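PDB 5F1S: polymeric Immunoglobulin Receptor from Oncorhynchus mykiss, which probably binds polymeric immunoglobulins through its ectodomain of immunoglobulin-like domains and serves in mucosal immunity as the source of secretory component. Local coordinates for residues Gly6-Leu11 with Val16-His21; Lys31-Gly36 with Leu106-Ile111. All coordinates share one frame; numbering follows the deposited sequence.

Both contacts lie in the V-set domain nearer the N-terminus, their centres about 8 Å apart. Contact 1 comes first along the chain and closes before contact 2 opens. It spans the two sheets of the sandwich, from strand 8-11 to strand 16-22. Contact 2 stays within one sheet, where strand 86-92 lies between strands 31-35 and 103-111. The contacts touch both along the sheet and in the core. Strands 8-11 and 103-111 run side by side in parallel, and Leu8 O lies 2.9 Å from Asn109 N. In the core, Ile18 CD1 packs on Trp33 CH2 at 3.6 Å. Together they join edge strand 8-11, the strands flanking 86-92, and the opposing sheet in one apolar interior.

Contact 1: Gly6-Leu11 with Val16-His21; sequences GDLAVL and VMIPCH
Strands 8-11 and 16-21 run nearly antiparallel, at 160°, with axes 10.0 Å apart at closest approach, so they face each other across a layer of side chains. Leu8, Val10 and Val16 all send their CB toward the other strand. Leu8 and Val16 meet end to end, with Leu8 CD1 4.0 Å from Val16 CG1. The same methyl of Leu8 also meets Ile18, with CD1 4.2 Å from Ile18 CG1. It therefore touches both residues of strand 16-21 that take part. Val16 CG1 lies opposite the carbonyl carbon (chi1 -65°), and this torsion places the methyl where both Leu8 and Val10 can touch it.

This is packing between the two sheets of an immunoglobulin V-set sandwich. Strand 16-22 is the B strand, and Cys20 on it forms the conserved intersheet disulfide with Cys90. Strand 8-11 belongs to the opposite sheet, where it runs parallel to strand 103-111, as the A' strand does beside G in V-set domains. Leu8 and Val10 are held there by backbone hydrogen bonds to His107, Asn109 and Ile111.

Val10 approaches Val16 obliquely, with its CG2 4.2 Å from Val16 CG1. Leu80, from a loop, touches both valines. Ile18 is buried and continues the layer inward, packing against Trp33 and Ile108.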
# COMPACT_ATOMS: atom_id res chain seq x y z
N GLY A 6 -12.62 -3.55 -3.49
CA GLY A 6 -12.13 -3.96 -4.79
C GLY A 6 -10.71 -4.47 -4.74
O GLY A 6 -10.05 -4.43 -3.71
N ASP A 7 -10.23 -4.95 -5.88
CA ASP A 7 -8.93 -5.61 -5.91
C ASP A 7 -7.86 -4.65 -5.39
O ASP A 7 -7.93 -3.44 -5.60
CB ASP A 7 -8.59 -6.08 -7.32
CG ASP A 7 -9.56 -7.11 -7.83
OD1 ASP A 7 -10.23 -7.79 -7.02
OD2 ASP A 7 -9.63 -7.27 -9.07
N LEU A 8 -6.89 -5.20 -4.68
CA LEU A 8 -5.90 -4.41 -3.95
C LEU A 8 -4.53 -4.69 -4.52
O LEU A 8 -4.25 -5.82 -4.93
CB LEU A 8 -5.81 -4.79 -2.43
CG LEU A 8 -7.01 -4.71 -1.51
CD1 LEU A 8 -6.67 -5.26 -0.14
CD2 LEU A 8 -7.44 -3.26 -1.38
N ALA A 9 -3.67 -3.67 -4.46
CA ALA A 9 -2.25 -3.83 -4.70
C ALA A 9 -1.50 -3.27 -3.50
O ALA A 9 -1.80 -2.19 -3.02
CB ALA A 9 -1.81 -3.11 -5.99
N VAL A 10 -0.57 -4.04 -2.98
CA VAL A 10 0.11 -3.64 -1.77
C VAL A 10 1.58 -3.99 -1.91
O VAL A 10 1.92 -5.06 -2.42
CB VAL A 10 -0.52 -4.36 -0.56
CG1 VAL A 10 -0.41 -5.86 -0.72
CG2 VAL A 10 0.15 -3.94 0.71
N LEU A 11 2.45 -3.12 -1.41
CA LEU A 11 3.89 -3.42 -1.44
C LEU A 11 4.27 -4.53 -0.46
O LEU A 11 3.78 -4.59 0.68
CB LEU A 11 4.68 -2.17 -1.07
CG LEU A 11 4.62 -1.00 -2.03
CD1 LEU A 11 5.20 0.26 -1.42
CD2 LEU A 11 5.34 -1.34 -3.26
N VAL A 16 -2.70 -5.55 5.16
CA VAL A 16 -4.00 -5.09 4.69
C VAL A 16 -5.06 -5.36 5.74
O VAL A 16 -4.96 -6.31 6.52
CB VAL A 16 -4.43 -5.73 3.35
CG1 VAL A 16 -3.48 -5.31 2.21
CG2 VAL A 16 -4.52 -7.23 3.45
N MET A 17 -6.07 -4.51 5.74
CA MET A 17 -7.23 -4.62 6.63
C MET A 17 -8.44 -4.62 5.72
O MET A 17 -8.70 -3.62 5.06
CB MET A 17 -7.30 -3.45 7.62
CG MET A 17 -8.50 -3.52 8.51
SD MET A 17 -8.58 -2.00 9.60
CE MET A 17 -9.01 -0.80 8.47
N ILE A 18 -9.15 -5.75 5.67
CA ILE A 18 -10.18 -6.00 4.67
C ILE A 18 -11.52 -6.11 5.39
O ILE A 18 -11.71 -7.05 6.17
CB ILE A 18 -9.89 -7.29 3.88
CG1 ILE A 18 -8.58 -7.07 3.12
CG2 ILE A 18 -11.02 -7.61 2.95
CD1 ILE A 18 -7.97 -8.35 2.65
N PRO A 19 -12.48 -5.24 5.10
CA PRO A 19 -13.86 -5.42 5.61
C PRO A 19 -14.66 -6.38 4.75
O PRO A 19 -14.81 -6.17 3.53
CB PRO A 19 -14.45 -4.01 5.54
CG PRO A 19 -13.79 -3.42 4.27
CD PRO A 19 -12.38 -3.99 4.29
N CYS A 20 -15.32 -7.32 5.42
CA CYS A 20 -16.28 -8.22 4.81
C CYS A 20 -17.63 -7.87 5.42
O CYS A 20 -17.94 -8.33 6.53
CB CYS A 20 -15.93 -9.68 5.09
SG CYS A 20 -14.35 -10.28 4.38
N HIS A 21 -18.41 -7.08 4.70
CA HIS A 21 -19.71 -6.63 5.18
C HIS A 21 -20.76 -7.68 4.82
O HIS A 21 -20.69 -8.35 3.79
CB HIS A 21 -20.11 -5.27 4.60
CG HIS A 21 -19.38 -4.10 5.23
ND1 HIS A 21 -19.85 -3.42 6.34
CD2 HIS A 21 -18.20 -3.54 4.91
CE1 HIS A 21 -18.99 -2.46 6.65
NE2 HIS A 21 -17.99 -2.51 5.79

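Contact 2: Lys31-Gly36 with Leu106-Ile111; sequences KYWCRG and LHINVI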
# COMPACT_ATOMS: atom_id res chain seq x y z
N LYS A 31 -17.77 -16.82 10.68
CA LYS A 31 -17.21 -16.14 9.51
C LYS A 31 -15.86 -16.75 9.19
O LYS A 31 -15.14 -17.23 10.08
CB LYS A 31 -17.05 -14.63 9.77
CG LYS A 31 -18.28 -13.95 10.40
CD LYS A 31 -19.56 -14.23 9.58
CE LYS A 31 -20.72 -13.30 10.04
NZ LYS A 31 -21.08 -13.50 11.49
N TYR A 32 -15.49 -16.73 7.92
CA TYR A 32 -14.21 -17.30 7.53
C TYR A 32 -13.61 -16.53 6.37
O TYR A 32 -14.26 -15.72 5.71
CB TYR A 32 -14.33 -18.81 7.23
CG TYR A 32 -15.14 -19.18 6.02
CD1 TYR A 32 -14.53 -19.43 4.81
CD2 TYR A 32 -16.53 -19.33 6.10
CE1 TYR A 32 -15.31 -19.80 3.68
CE2 TYR A 32 -17.30 -19.68 4.99
CZ TYR A 32 -16.66 -19.93 3.79
OH TYR A 32 -17.39 -20.28 2.69
N TRP A 33 -12.31 -16.75 6.19
CA TRP A 33 -11.49 -16.12 5.15
C TRP A 33 -10.77 -17.24 4.42
O TRP A 33 -10.07 -18.03 5.05
CB TRP A 33 -10.51 -15.15 5.78
CG TRP A 33 -9.59 -14.43 4.90
CD1 TRP A 33 -8.22 -14.57 4.83
CD2 TRP A 33 -9.93 -13.40 3.98
NE1 TRP A 33 -7.71 -13.70 3.91
CE2 TRP A 33 -8.73 -12.93 3.42
CE3 TRP A 33 -11.14 -12.81 3.61
CZ2 TRP A 33 -8.70 -11.92 2.45
CZ3 TRP A 33 -11.11 -11.79 2.68
CH2 TRP A 33 -9.90 -11.36 2.10
N CYS A 34 -10.95 -17.30 3.09
CA CYS A 34 -10.57 -18.42 2.25
C CYS A 34 -9.58 -17.91 1.19
O CYS A 34 -9.72 -16.78 0.73
CB CYS A 34 -11.82 -19.05 1.54
SG CYS A 34 -11.87 -20.87 1.70
N ARG A 35 -8.62 -18.74 0.78
CA ARG A 35 -7.72 -18.41 -0.33
C ARG A 35 -7.91 -19.40 -1.48
O ARG A 35 -7.96 -20.62 -1.24
CB ARG A 35 -6.28 -18.44 0.14
CG ARG A 35 -5.31 -18.01 -0.94
CD ARG A 35 -3.88 -18.11 -0.50
NE ARG A 35 -3.08 -17.62 -1.63
CZ ARG A 35 -1.76 -17.54 -1.63
NH1 ARG A 35 -1.07 -17.93 -0.56
NH2 ARG A 35 -1.13 -17.09 -2.71
N GLY A 36 -7.99 -18.88 -2.70
CA GLY A 36 -8.06 -19.68 -3.92
C GLY A 36 -8.85 -18.94 -4.98
O GLY A 36 -9.70 -18.10 -4.71
N LEU A 106 -11.96 -11.11 -3.67
CA LEU A 106 -11.15 -10.00 -4.16
C LEU A 106 -9.76 -10.54 -4.41
O LEU A 106 -9.36 -11.57 -3.87
CB LEU A 106 -11.10 -8.81 -3.22
CG LEU A 106 -10.04 -8.92 -2.12
CD1 LEU A 106 -9.97 -7.67 -1.35
CD2 LEU A 106 -10.41 -10.08 -1.25
N HIS A 107 -9.03 -9.81 -5.24
CA HIS A 107 -7.69 -10.21 -5.61
C HIS A 107 -6.73 -9.30 -4.87
O HIS A 107 -6.96 -8.10 -4.79
CB HIS A 107 -7.44 -10.12 -7.13
CG HIS A 107 -6.10 -10.65 -7.53
ND1 HIS A 107 -4.99 -9.83 -7.68
CD2 HIS A 107 -5.67 -11.91 -7.78
CE1 HIS A 107 -3.95 -10.57 -8.02
NE2 HIS A 107 -4.33 -11.83 -8.07
N ILE A 108 -5.66 -9.88 -4.35
CA ILE A 108 -4.59 -9.13 -3.68
C ILE A 108 -3.31 -9.36 -4.47
O ILE A 108 -2.89 -10.50 -4.68
CB ILE A 108 -4.39 -9.58 -2.21
CG1 ILE A 108 -5.68 -9.43 -1.43
CG2 ILE A 108 -3.27 -8.80 -1.58
CD1 ILE A 108 -5.61 -9.97 0.08
N ASN A 109 -2.71 -8.27 -4.95
CA ASN A 109 -1.46 -8.34 -5.72
C ASN A 109 -0.38 -7.73 -4.85
O ASN A 109 -0.43 -6.54 -4.54
CB ASN A 109 -1.61 -7.57 -7.04
CG ASN A 109 -0.39 -7.73 -7.93
OD1 ASN A 109 0.32 -8.74 -7.84
ND2 ASN A 109 -0.14 -6.73 -8.76
N VAL A 110 0.58 -8.55 -4.43
CA VAL A 110 1.64 -8.10 -3.54
C VAL A 110 2.85 -7.81 -4.42
O VAL A 110 3.38 -8.71 -5.07
CB VAL A 110 1.98 -9.14 -2.47
CG1 VAL A 110 3.02 -8.56 -1.50
CG2 VAL A 110 0.76 -9.52 -1.70
N ILE A 111 3.29 -6.56 -4.42
CA ILE A 111 4.24 -6.11 -5.43
C ILE A 111 5.58 -5.76 -4.80
O ILE A 111 5.68 -5.29 -3.66
CB ILE A 111 3.68 -4.90 -6.21
CG1 ILE A 111 3.31 -3.79 -5.31
CG2 ILE A 111 2.41 -5.33 -6.96
CD1 ILE A 111 2.71 -2.57 -6.08
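The core tryptophan of the immunoglobulin V-set fold, Trp33 on the C strand, meets Leu106 and Ile108 of the G strand here. Strands 31-35 and 103-111 are in the same sheet but are not neighbours, because strand 86-92 runs between them. The indole bridges that gap on the inner side of the sheet. CG of Trp33 is anti to the backbone N (chi1 179°), which carries the six-membered ring across toward strand 106-111. Leu106 lies roughly perpendicular to the Trp33 side chain, and its CD2 comes obliquely to the ring, 3.6 Å from Trp33 CH2. All three touching residues are buried.

The indole also packs on Cys90, whose disulfide to Cys20 is the conserved one of the fold. Val75 and Met77 of the opposing sheet touch it too. The indole N-H, at NE1, makes its hydrogen bond outside these two strands, so it is buried without losing a partner. Cys34, next along the strand, forms a second disulfide with Cys42.

Ile108 points its CB toward strand 31-35. Its CD1 sits at the edge of the indole, near the ring plane, 4.4 Å from Trp33 CZ2.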